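Local coordinates for protein geranylgeranyl pyrophosphate synthase (Geoglobus acetivorans, PDB 5JFQ) that catalyses the successive addition of isopentenyl diphosphate units to dimethylallyl diphosphate, yielding mainly geranylgeranyl diphosphate and smaller amounts of farnesyl diphosphate, at residues A184-P187 with A188-G192; K65-H68 with A69-I73; A141-C144 with V145-E149. All coordinates share one frame; numbering follows the deposited sequence.

Contact 1: A184-P187 with A188-G192; sequences ASIP and AVLFG
Ile186 and Leu190, one turn apart near the C-terminal end of helix 165-190, lie side by side and point the same way, with Ile186 CG1 4.2 Å from Leu190 CG. In Ile186, CG1 is anti to the backbone N (chi1 -160°), whereas CG of Leu190 turns back beside its own backbone N (chi1 -81°), which brings Leu190 CG to 3.5 Å from Ile186 O. That carbonyl also accepts the bond from Leu190 N at 2.7 Å. This is the densely filled part of the turn: both side chains meet Ala136 of helix 130-159, and Val189 packs against Arg135 and Lys139 of the same helix.

Pro187, equally buried, packs on Ser55 and Ala56 of helix 47-58. It has no N-H to give to the preceding turn, and the helix kinks here. Ala184 O, 4.5 Å from Ala188 N, is served instead by the hydroxyl of Ser55. Helical bonding resumes with Val189 N to Ser185 O at 3.2 Å and ends with Phe191 N to Pro187 O at 3.0 Å.

The open end of the contact is formed by Phe191, partly exposed and the first residue to leave helical backbone angles, and by the exposed Gly192. The Phe191 ring has Leu190 CB 3.7 Å above one face, offset toward the rim, while Phe191 CE2 approaches Pro187 CB at 4.3 Å and Pro187 O lies oblique to the ring. Glu61, Lys65 and Ala128 from nearby loops meet this aromatic group. Gly192 then takes a positive phi, which suits glycine, as the chain emerges toward solvent. The whole is a proline-kinked helix C-terminus followed by a glycine of positive phi, within the all-helical fold of the polyprenyl synthases.

Contact 2: K65-H68 with A69-I73; sequences KAIH and AAIAI
The side chains of Ile67 and Ile71 meet through their CG1 atoms, 4.2 Å apart, at the N-terminal start of helix 67-88, one of the long helices of the all-alpha polyprenyl synthase fold. Ile71 CG1 stands anti to its carbonyl carbon (chi1 -61°), which carries it back toward the preceding turn and over Ile67 O. The same oxygen receives Ile71 N at 2.7 Å in a nearly straight bond, with an N-H...O angle of 168°. Flanking it, Ala70 N reaches Ala66 O at 2.9 Å, and Ala72 N reaches His68 O at 2.7 Å.

Around this first turn, helix 9-23 lies along the isoleucine side, Leu15 and Lys19 meeting Ile67 and Ile20 meeting Ile71. Thr52 and Leu53 of helix 47-58 pack on the methyl group of Ala70, Leu123 of helix 105-123 touches both Ala69 and Ala72, and His68, partly exposed, has its side chain by Lys19 and Ile122.

Further along, this helix carries His77, Asp84 and Asp88, which by similarity bind isopentenyl diphosphate or magnesium. At its very beginning one water bridges the backbone: it accepts from Ala69 N at 2.8 Å and donates to Lys65 O at 2.9 Å.

Contact 3: A141-C144 with V145-E149; sequences ARVC and VEICE
Arg142 and Val145 carry the side-chain part of this contact: the arginine folds forward toward the next turn of helix 130-159 so that its guanidinium crosses the valine, with Val145 CG2 over one face. Arg142 NH2 is the atom nearest Val145 CG1, at 3.2 Å. Bends at chi2 (-110°) and chi3 (42°) bring the guanidinium to this place.

Among the charged groups, Glu149 OE2 stands at the guanidinium edge, 4.2 Å from Arg142 NH2, too far for a salt bridge but probably still attractive. The stronger partners lie outside: Arg142 NH1 forms a salt bridge with Glu121 of the second subunit, and Glu149 OE2 is hydrogen-bonded to the Tyr33 hydroxyl of that subunit. Replacing Arg142 by an alanine would probably leave that Glu121 without its charged mate across the dimer interface and open a gap beside Val145. Glu146, bent at chi2, is paired with Arg173 of its own chain.

Apolar contact on the other flank joins Val143 CG1 to Ile147 CD1 at 4.3 Å.

Regular i to i-4 backbone bonds run beneath the side chains, beginning with Val145 N to Ala141 O at 3.0 Å and continuing to Cys148 N and Cys144 O.

The two segments are thus shared between interior and interface. Ile147 faces Leu179 of helix 165-190 and Thr80 of helix 67-88, Cys144 meets Val76 and Tyr116 of helices 67-88 and 105-123 as well as Ala117 of the second subunit, and Val145, Cys148 and Glu149 also pack on that subunit.

How the contacts relate
Along the chain, contact 2 comes first, then contact 3, then contact 1, on helices 67-88, 130-159 and 165-190, all within one polyprenyl synthetase domain. Contacts 1 and 2 have centres about 11 Å apart and touch: Ile186 CD1 and Leu190 CD1 each reach Ala69 CB at 3.5 Å, and Phe191 CZ lies 3.9 Å from Lys65 CB. The end of one helix is thereby packed on the start of another. Contact 3 has its centre about 18 Å from both other centres and touches neither, yet its helix packs against both of theirs. It borders the dimer interface, and Ile147 lies near Lys175, which by similarity binds dimethylallyl diphosphate.

Contact 1: A184-P187 with A188-G192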
ATOM      1  N   ALA B 184     -13.277 -10.082 -12.276  1.00 60.80           N
ATOM      2  CA  ALA B 184     -13.793 -11.248 -12.983  1.00 62.66           C
ATOM      3  C   ALA B 184     -12.752 -12.352 -13.078  1.00 60.62           C
ATOM      4  O   ALA B 184     -13.090 -13.541 -13.012  1.00 56.46           O
ATOM      5  CB  ALA B 184     -14.259 -10.843 -14.387  1.00 58.35           C
ATOM      6  N   SER B 185     -11.487 -11.971 -13.227  1.00 59.45           N
ATOM      7  CA  SER B 185     -10.435 -12.960 -13.377  1.00 56.12           C
ATOM      8  C   SER B 185     -10.288 -13.805 -12.126  1.00 57.30           C
ATOM      9  O   SER B 185     -10.096 -15.019 -12.220  1.00 59.77           O
ATOM     10  CB  SER B 185      -9.113 -12.269 -13.695  1.00 60.08           C
ATOM     11  OG  SER B 185      -8.498 -12.853 -14.818  1.00 59.72           O
ATOM     12  N   ILE B 186     -10.388 -13.197 -10.946  1.00 58.53           N
ATOM     13  CA  ILE B 186      -9.817 -13.829  -9.756  1.00 55.40           C
ATOM     14  C   ILE B 186     -10.520 -15.131  -9.373  1.00 56.98           C
ATOM     15  O   ILE B 186      -9.835 -16.038  -8.877  1.00 55.78           O
ATOM     16  CB  ILE B 186      -9.736 -12.846  -8.569  1.00 53.07           C
ATOM     17  CG1 ILE B 186      -8.718 -13.363  -7.540  1.00 54.32           C
ATOM     18  CG2 ILE B 186     -11.089 -12.556  -7.928  1.00 49.31           C
ATOM     19  CD1 ILE B 186      -8.552 -12.468  -6.312  1.00 49.95           C
ATOM     20  N   PRO B 187     -11.834 -15.320  -9.590  1.00 58.40           N
ATOM     21  CA  PRO B 187     -12.398 -16.649  -9.285  1.00 56.92           C
ATOM     22  C   PRO B 187     -11.826 -17.746 -10.173  1.00 58.93           C
ATOM     23  O   PRO B 187     -11.663 -18.887  -9.715  1.00 57.17           O
ATOM     24  CB  PRO B 187     -13.910 -16.463  -9.501  1.00 55.83           C
ATOM     25  CG  PRO B 187     -14.143 -15.001  -9.454  1.00 56.93           C
ATOM     26  CD  PRO B 187     -12.895 -14.398 -10.045  1.00 56.66           C
ATOM     27  N   ALA B 188     -11.505 -17.430 -11.430  1.00 54.21           N
ATOM     28  CA  ALA B 188     -10.807 -18.391 -12.273  1.00 54.54           C
ATOM     29  C   ALA B 188      -9.438 -18.718 -11.713  1.00 56.46           C
ATOM     30  O   ALA B 188      -8.952 -19.846 -11.866  1.00 62.51           O
ATOM     31  CB  ALA B 188     -10.669 -17.855 -13.694  1.00 57.39           C
ATOM     32  N   VAL B 189      -8.795 -17.748 -11.072  1.00 54.27           N
ATOM     33  CA  VAL B 189      -7.507 -18.024 -10.460  1.00 54.40           C
ATOM     34  C   VAL B 189      -7.694 -18.828  -9.189  1.00 53.86           C
ATOM     35  O   VAL B 189      -6.986 -19.813  -8.954  1.00 55.25           O
ATOM     36  CB  VAL B 189      -6.747 -16.722 -10.182  1.00 53.82           C
ATOM     37  CG1 VAL B 189      -5.365 -17.043  -9.626  1.00 50.26           C
ATOM     38  CG2 VAL B 189      -6.652 -15.904 -11.444  1.00 56.67           C
ATOM     39  N   LEU B 190      -8.658 -18.421  -8.357  1.00 49.42           N
ATOM     40  CA  LEU B 190      -8.827 -19.038  -7.046  1.00 54.71           C
ATOM     41  C   LEU B 190      -9.222 -20.510  -7.160  1.00 58.18           C
ATOM     42  O   LEU B 190      -8.788 -21.338  -6.355  1.00 55.26           O
ATOM     43  CB  LEU B 190      -9.860 -18.257  -6.232  1.00 54.38           C
ATOM     44  CG  LEU B 190      -9.301 -16.996  -5.561  1.00 50.92           C
ATOM     45  CD1 LEU B 190     -10.365 -16.151  -4.863  1.00 40.56           C
ATOM     46  CD2 LEU B 190      -8.210 -17.392  -4.586  1.00 48.83           C
ATOM     47  N   PHE B 191     -10.025 -20.856  -8.164  1.00 60.35           N
ATOM     48  CA  PHE B 191     -10.573 -22.196  -8.325  1.00 55.86           C
ATOM     49  C   PHE B 191     -10.006 -22.898  -9.549  1.00 58.15           C
ATOM     50  O   PHE B 191     -10.701 -23.664 -10.212  1.00 61.30           O
ATOM     51  CB  PHE B 191     -12.092 -22.124  -8.390  1.00 50.50           C
ATOM     52  CG  PHE B 191     -12.659 -21.276  -7.325  1.00 55.32           C
ATOM     53  CD1 PHE B 191     -12.111 -21.303  -6.055  1.00 56.70           C
ATOM     54  CD2 PHE B 191     -13.694 -20.411  -7.582  1.00 59.65           C
ATOM     55  CE1 PHE B 191     -12.601 -20.506  -5.044  1.00 57.84           C
ATOM     56  CE2 PHE B 191     -14.197 -19.606  -6.576  1.00 63.50           C
ATOM     57  CZ  PHE B 191     -13.642 -19.654  -5.300  1.00 62.29           C
ATOM     58  N   GLY B 192      -8.753 -22.610  -9.877  1.00 52.76           N
ATOM     59  CA  GLY B 192      -8.013 -23.463 -10.779  1.00 54.17           C
ATOM     60  C   GLY B 192      -8.619 -23.656 -12.149  1.00 59.93           C
ATOM     61  O   GLY B 192      -8.310 -24.650 -12.811  1.00 58.07           O
TER

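Contact 2: K65-H68 with A69-I73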
ATOM      1  N   LYS B  65     -17.375 -18.766  -1.529  1.00 62.97           N
ATOM      2  CA  LYS B  65     -15.946 -18.982  -1.371  1.00 60.65           C
ATOM      3  C   LYS B  65     -15.137 -17.850  -1.996  1.00 62.31           C
ATOM      4  O   LYS B  65     -13.990 -17.626  -1.587  1.00 60.22           O
ATOM      5  CB  LYS B  65     -15.536 -20.340  -1.965  1.00 60.61           C
ATOM      6  CG  LYS B  65     -16.032 -21.544  -1.155  1.00 64.98           C
ATOM      7  CD  LYS B  65     -15.428 -22.878  -1.632  1.00 66.62           C
ATOM      8  CE  LYS B  65     -16.100 -24.102  -0.944  1.00 63.01           C
ATOM      9  NZ  LYS B  65     -15.309 -25.381  -1.096  1.00 68.25           N
ATOM     10  N   ALA B  66     -15.712 -17.114  -2.952  1.00 60.93           N
ATOM     11  CA  ALA B  66     -15.034 -15.993  -3.592  1.00 54.01           C
ATOM     12  C   ALA B  66     -15.220 -14.678  -2.840  1.00 54.02           C
ATOM     13  O   ALA B  66     -14.761 -13.634  -3.318  1.00 54.66           O
ATOM     14  CB  ALA B  66     -15.525 -15.839  -5.030  1.00 53.03           C
ATOM     15  N   ILE B  67     -15.857 -14.708  -1.669  1.00 52.50           N
ATOM     16  CA  ILE B  67     -16.250 -13.467  -1.020  1.00 52.54           C
ATOM     17  C   ILE B  67     -15.025 -12.695  -0.534  1.00 56.90           C
ATOM     18  O   ILE B  67     -14.994 -11.455  -0.602  1.00 57.03           O
ATOM     19  CB  ILE B  67     -17.250 -13.749   0.113  1.00 49.50           C
ATOM     20  CG1 ILE B  67     -17.820 -12.439   0.641  1.00 56.35           C
ATOM     21  CG2 ILE B  67     -16.589 -14.504   1.258  1.00 60.06           C
ATOM     22  CD1 ILE B  67     -18.862 -11.826  -0.265  1.00 60.63           C
ATOM     23  N   HIS B  68     -13.987 -13.402  -0.063  1.00 48.74           N
ATOM     24  CA  HIS B  68     -12.815 -12.709   0.457  1.00 48.93           C
ATOM     25  C   HIS B  68     -12.097 -11.943  -0.661  1.00 55.31           C
ATOM     26  O   HIS B  68     -11.730 -10.769  -0.488  1.00 53.51           O
ATOM     27  CB  HIS B  68     -11.881 -13.703   1.153  1.00 50.47           C
ATOM     28  CG  HIS B  68     -12.455 -14.310   2.403  1.00 58.20           C
ATOM     29  ND1 HIS B  68     -12.292 -13.747   3.653  1.00 60.56           N
ATOM     30  CD2 HIS B  68     -13.192 -15.433   2.595  1.00 51.34           C
ATOM     31  CE1 HIS B  68     -12.908 -14.491   4.559  1.00 53.03           C
ATOM     32  NE2 HIS B  68     -13.464 -15.517   3.940  1.00 52.82           N
ATOM     33  N   ALA B  69     -11.934 -12.574  -1.829  1.00 49.57           N
ATOM     34  CA  ALA B  69     -11.436 -11.862  -2.997  1.00 48.01           C
ATOM     35  C   ALA B  69     -12.373 -10.737  -3.425  1.00 52.70           C
ATOM     36  O   ALA B  69     -11.917  -9.710  -3.949  1.00 52.30           O
ATOM     37  CB  ALA B  69     -11.236 -12.832  -4.144  1.00 49.29           C
ATOM     38  N   ALA B  70     -13.678 -10.899  -3.234  1.00 50.59           N
ATOM     39  CA  ALA B  70     -14.565  -9.788  -3.543  1.00 52.57           C
ATOM     40  C   ALA B  70     -14.327  -8.635  -2.575  1.00 53.25           C
ATOM     41  O   ALA B  70     -14.172  -7.482  -2.989  1.00 50.97           O
ATOM     42  CB  ALA B  70     -16.024 -10.241  -3.512  1.00 52.04           C
ATOM     43  N   ILE B  71     -14.276  -8.931  -1.279  1.00 54.01           N
ATOM     44  CA  ILE B  71     -14.002  -7.870  -0.323  1.00 52.68           C
ATOM     45  C   ILE B  71     -12.606  -7.300  -0.550  1.00 55.43           C
ATOM     46  O   ILE B  71     -12.394  -6.088  -0.410  1.00 57.11           O
ATOM     47  CB  ILE B  71     -14.201  -8.403   1.110  1.00 55.56           C
ATOM     48  CG1 ILE B  71     -15.649  -8.863   1.279  1.00 56.02           C
ATOM     49  CG2 ILE B  71     -13.848  -7.355   2.165  1.00 51.32           C
ATOM     50  CD1 ILE B  71     -16.665  -7.847   0.771  1.00 59.72           C
ATOM     51  N   ALA B  72     -11.641  -8.138  -0.944  1.00 50.62           N
ATOM     52  CA  ALA B  72     -10.278  -7.634  -1.079  1.00 52.38           C
ATOM     53  C   ALA B  72     -10.170  -6.635  -2.215  1.00 52.06           C
ATOM     54  O   ALA B  72      -9.527  -5.591  -2.073  1.00 51.23           O
ATOM     55  CB  ALA B  72      -9.289  -8.778  -1.294  1.00 48.06           C
ATOM     56  N   ILE B  73     -10.790  -6.940  -3.347  1.00 52.28           N
ATOM     57  CA  ILE B  73     -10.732  -6.035  -4.481  1.00 51.03           C
ATOM     58  C   ILE B  73     -11.477  -4.737  -4.180  1.00 52.51           C
ATOM     59  O   ILE B  73     -11.007  -3.647  -4.533  1.00 54.06           O
ATOM     60  CB  ILE B  73     -11.267  -6.751  -5.725  1.00 51.82           C
ATOM     61  CG1 ILE B  73     -10.268  -7.839  -6.109  1.00 48.76           C
ATOM     62  CG2 ILE B  73     -11.526  -5.754  -6.850  1.00 57.30           C
ATOM     63  CD1 ILE B  73     -10.471  -8.382  -7.477  1.00 57.46           C
TER
HETATM   64  O   HOH W   1     -12.126 -15.351  -1.561  1.00 47.64           O

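Contact 3: A141-C144 with V145-E149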
ATOM      1  N   ALA B 141      -1.463  -7.970  -6.795  1.00 50.69           N
ATOM      2  CA  ALA B 141      -0.415  -7.012  -6.479  1.00 48.42           C
ATOM      3  C   ALA B 141       0.130  -6.365  -7.748  1.00 45.99           C
ATOM      4  O   ALA B 141       0.473  -5.178  -7.746  1.00 48.65           O
ATOM      5  CB  ALA B 141       0.699  -7.701  -5.681  1.00 47.84           C
ATOM      6  N   ARG B 142       0.238  -7.132  -8.835  1.00 46.43           N
ATOM      7  CA  ARG B 142       0.645  -6.556 -10.112  1.00 50.23           C
ATOM      8  C   ARG B 142      -0.406  -5.582 -10.613  1.00 53.80           C
ATOM      9  O   ARG B 142      -0.087  -4.526 -11.180  1.00 48.03           O
ATOM     10  CB  ARG B 142       0.854  -7.663 -11.138  1.00 47.55           C
ATOM     11  CG  ARG B 142       2.176  -8.371 -11.022  1.00 55.59           C
ATOM     12  CD  ARG B 142       3.088  -8.030 -12.221  1.00 63.22           C
ATOM     13  NE  ARG B 142       3.057  -6.616 -12.604  1.00 59.67           N
ATOM     14  CZ  ARG B 142       3.924  -5.690 -12.191  1.00 56.94           C
ATOM     15  NH1 ARG B 142       4.911  -5.996 -11.360  1.00 51.92           N
ATOM     16  NH2 ARG B 142       3.803  -4.437 -12.617  1.00 67.48           N
ATOM     17  N   VAL B 143      -1.671  -5.952 -10.426  1.00 52.18           N
ATOM     18  CA  VAL B 143      -2.791  -5.073 -10.720  1.00 49.36           C
ATOM     19  C   VAL B 143      -2.627  -3.754  -9.979  1.00 49.47           C
ATOM     20  O   VAL B 143      -2.762  -2.672 -10.567  1.00 54.99           O
ATOM     21  CB  VAL B 143      -4.103  -5.808 -10.362  1.00 43.17           C
ATOM     22  CG1 VAL B 143      -5.261  -4.855 -10.183  1.00 46.05           C
ATOM     23  CG2 VAL B 143      -4.405  -6.861 -11.415  1.00 40.33           C
ATOM     24  N   CYS B 144      -2.285  -3.822  -8.690  1.00 47.00           N
ATOM     25  CA  CYS B 144      -2.098  -2.610  -7.904  1.00 46.77           C
ATOM     26  C   CYS B 144      -0.920  -1.790  -8.419  1.00 50.97           C
ATOM     27  O   CYS B 144      -0.971  -0.557  -8.433  1.00 48.72           O
ATOM     28  CB  CYS B 144      -1.914  -2.980  -6.434  1.00 41.27           C
ATOM     29  SG  CYS B 144      -3.414  -3.660  -5.663  1.00 43.73           S
ATOM     30  N   VAL B 145       0.152  -2.451  -8.852  1.00 52.65           N
ATOM     31  CA  VAL B 145       1.255  -1.713  -9.456  1.00 47.79           C
ATOM     32  C   VAL B 145       0.763  -0.968 -10.683  1.00 50.49           C
ATOM     33  O   VAL B 145       1.131   0.188 -10.912  1.00 52.52           O
ATOM     34  CB  VAL B 145       2.421  -2.661  -9.801  1.00 47.82           C
ATOM     35  CG1 VAL B 145       3.482  -1.934 -10.602  1.00 45.79           C
ATOM     36  CG2 VAL B 145       3.022  -3.273  -8.530  1.00 47.56           C
ATOM     37  N   GLU B 146      -0.101  -1.606 -11.475  1.00 51.52           N
ATOM     38  CA  GLU B 146      -0.530  -1.000 -12.728  1.00 51.40           C
ATOM     39  C   GLU B 146      -1.483   0.162 -12.490  1.00 53.36           C
ATOM     40  O   GLU B 146      -1.387   1.182 -13.174  1.00 54.61           O
ATOM     41  CB  GLU B 146      -1.162  -2.049 -13.630  1.00 53.57           C
ATOM     42  CG  GLU B 146      -0.138  -2.984 -14.239  1.00 57.77           C
ATOM     43  CD  GLU B 146      -0.514  -3.404 -15.643  1.00 66.29           C
ATOM     44  OE1 GLU B 146      -1.256  -4.401 -15.783  1.00 60.84           O
ATOM     45  OE2 GLU B 146      -0.085  -2.722 -16.606  1.00 71.11           O
ATOM     46  N   ILE B 147      -2.397   0.036 -11.523  1.00 52.53           N
ATOM     47  CA  ILE B 147      -3.233   1.178 -11.150  1.00 55.36           C
ATOM     48  C   ILE B 147      -2.365   2.378 -10.802  1.00 50.55           C
ATOM     49  O   ILE B 147      -2.651   3.507 -11.211  1.00 59.32           O
ATOM     50  CB  ILE B 147      -4.172   0.820  -9.980  1.00 56.20           C
ATOM     51  CG1 ILE B 147      -4.976  -0.447 -10.279  1.00 50.96           C
ATOM     52  CG2 ILE B 147      -5.091   2.000  -9.646  1.00 48.43           C
ATOM     53  CD1 ILE B 147      -5.997  -0.753  -9.224  1.00 47.92           C
ATOM     54  N   CYS B 148      -1.296   2.152 -10.038  1.00 48.51           N
ATOM     55  CA  CYS B 148      -0.364   3.229  -9.722  1.00 51.40           C
ATOM     56  C   CYS B 148       0.304   3.749 -10.987  1.00 53.07           C
ATOM     57  O   CYS B 148       0.452   4.962 -11.176  1.00 52.92           O
ATOM     58  CB  CYS B 148       0.694   2.737  -8.729  1.00 45.78           C
ATOM     59  SG  CYS B 148       0.064   2.212  -7.130  1.00 43.52           S
ATOM     60  N   GLU B 149       0.742   2.833 -11.853  1.00 50.19           N
ATOM     61  CA  GLU B 149       1.279   3.239 -13.142  1.00 54.75           C
ATOM     62  C   GLU B 149       0.245   4.044 -13.926  1.00 57.25           C
ATOM     63  O   GLU B 149       0.581   5.056 -14.547  1.00 56.52           O
ATOM     64  CB  GLU B 149       1.736   2.009 -13.927  1.00 50.33           C
ATOM     65  CG  GLU B 149       2.938   1.295 -13.320  1.00 48.81           C
ATOM     66  CD  GLU B 149       3.367   0.078 -14.125  1.00 52.12           C
ATOM     67  OE1 GLU B 149       2.612  -0.316 -15.043  1.00 55.29           O
ATOM     68  OE2 GLU B 149       4.452  -0.490 -13.844  1.00 55.71           O
TER